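Local coordinates for protein peptide chain release factor subunit 1 (Methanosarcina mazei, PDB 3IR9) that probably directs the termination of translation in response to the three stop codons, here represented by its C-terminal domain, at residues Glu51-Arg55 with Ile121-Phe125. Numbering follows the deposited sequence.
Sequences ESQVR and IVDEF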
# COMPACT_ATOMS: atom_id res chain seq x y z
N GLU A 51 22.82 4.35 -12.52
CA GLU A 51 22.13 4.98 -13.64
C GLU A 51 22.99 5.10 -14.89
O GLU A 51 22.59 4.66 -15.97
CB GLU A 51 21.64 6.37 -13.22
CG GLU A 51 21.00 7.15 -14.33
CD GLU A 51 20.69 8.55 -13.91
OE1 GLU A 51 20.44 8.75 -12.70
OE2 GLU A 51 20.70 9.45 -14.78
N SER A 52 24.18 5.69 -14.75
CA SER A 52 25.03 5.96 -15.91
C SER A 52 25.52 4.68 -16.58
O SER A 52 25.40 4.52 -17.80
CB SER A 52 26.21 6.86 -15.53
OG SER A 52 26.78 7.49 -16.67
N GLN A 53 26.03 3.75 -15.77
CA GLN A 53 26.62 2.51 -16.29
C GLN A 53 25.60 1.57 -16.92
O GLN A 53 25.85 0.96 -17.96
CB GLN A 53 27.39 1.76 -15.19
CG GLN A 53 28.35 0.70 -15.72
CD GLN A 53 28.77 -0.30 -14.65
OE1 GLN A 53 28.09 -0.45 -13.63
NE2 GLN A 53 29.88 -0.98 -14.87
N VAL A 54 24.44 1.44 -16.29
CA VAL A 54 23.40 0.59 -16.83
C VAL A 54 22.73 1.22 -18.06
O VAL A 54 22.33 0.51 -18.98
CB VAL A 54 22.37 0.21 -15.75
CG1 VAL A 54 21.10 -0.33 -16.39
CG2 VAL A 54 22.98 -0.81 -14.80
N ARG A 55 22.64 2.55 -18.09
CA ARG A 55 22.02 3.24 -19.23
C ARG A 55 22.72 2.92 -20.54
O ARG A 55 22.08 2.56 -21.53
CB ARG A 55 21.96 4.76 -19.04
CG ARG A 55 21.27 5.47 -20.21
CD ARG A 55 21.10 6.97 -20.00
NE ARG A 55 20.02 7.30 -19.08
CZ ARG A 55 20.20 7.68 -17.81
NH1 ARG A 55 19.17 7.97 -17.04
NH2 ARG A 55 21.43 7.76 -17.32
N ILE A 121 12.80 7.89 -14.31
CA ILE A 121 13.88 7.00 -14.75
C ILE A 121 13.40 5.56 -15.02
O ILE A 121 13.73 4.98 -16.05
CB ILE A 121 15.08 7.01 -13.77
CG1 ILE A 121 15.94 8.24 -14.04
CG2 ILE A 121 15.94 5.77 -13.94
CD1 ILE A 121 16.48 8.30 -15.44
N VAL A 122 12.60 5.01 -14.11
CA VAL A 122 12.06 3.66 -14.29
C VAL A 122 11.33 3.48 -15.62
O VAL A 122 11.31 2.39 -16.19
CB VAL A 122 11.18 3.22 -13.10
CG1 VAL A 122 10.55 4.42 -12.42
CG2 VAL A 122 10.12 2.23 -13.55
N ASP A 123 10.73 4.56 -16.13
CA ASP A 123 10.12 4.55 -17.45
C ASP A 123 11.19 4.31 -18.52
O ASP A 123 11.19 3.27 -19.18
CB ASP A 123 9.43 5.88 -17.74
CG ASP A 123 7.97 5.90 -17.33
OD1 ASP A 123 7.59 5.16 -16.39
OD2 ASP A 123 7.20 6.66 -17.95
N GLU A 124 12.08 5.28 -18.67
CA GLU A 124 13.12 5.26 -19.71
C GLU A 124 13.82 3.92 -19.80
O GLU A 124 14.09 3.42 -20.90
CB GLU A 124 14.15 6.37 -19.46
CG GLU A 124 15.37 6.29 -20.36
CD GLU A 124 16.58 7.01 -19.78
OE1 GLU A 124 16.46 7.59 -18.68
OE2 GLU A 124 17.66 7.00 -20.42
N PHE A 125 14.13 3.34 -18.64
CA PHE A 125 14.93 2.12 -18.58
C PHE A 125 14.12 0.89 -18.98
O PHE A 125 14.68 -0.09 -19.47
CB PHE A 125 15.56 1.96 -17.19
CG PHE A 125 16.72 2.89 -16.94
CD1 PHE A 125 16.70 4.20 -17.41
CD2 PHE A 125 17.83 2.47 -16.22
CE1 PHE A 125 17.77 5.06 -17.18
CE2 PHE A 125 18.90 3.33 -15.98
CZ PHE A 125 18.86 4.62 -16.47
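This is a helix-to-helix contact, nearly parallel, between the first turns of helices 51-58 and 121-131, made of an aromatic ring beside a salt-bridge network. The axes of the two short segments run 18° apart, with a closest approach of 12.0 Å, too far for backbones to pack closely, so long side chains do the bridging. F125 fills the gap from one side: its ring edge reaches the opposite turn, with CZ 3.8 Å from the carbonyl O of E51 and 3.9 Å from CG of E51, while V54 CG1 sits 4.3 Å from F125 CE2. Beneath, V54, I121 and F125 all touch I156 of strand 156-160, which carries this apolar patch down onto the mixed sheet.

R55 comes to the edge of the F125 ring, extended through chi1 and chi2 so that its guanidinium gets across. Its NE donates to OE2 of E124 at 2.7 Å, and its NH1 to OE1 of E124 at 3.2 Å, a bidentate salt bridge. One helical turn back, OE2 of E51 takes hydrogen bonds from NH1 and NH2 of R55, both 3.1 Å long, and is also hydrogen-bonded to T91 of strand 87-92. R55 is therefore held between two carboxylates; F125 CZ lies over one face of its guanidinium, so the ring meets it edge-on, and I121 CD1 is at the guanidinium edge, 3.1 Å from NH1.

R55, I121 and E124 all touch R76 of strand 75-81, and R55 and I121 also touch T91, so the contact meets the three-stranded zinc-bearing extension. Two helices bridged over a mixed sheet fit the alpha/beta core of eRF1 domain 3, here at the base of its zinc-binding insertion.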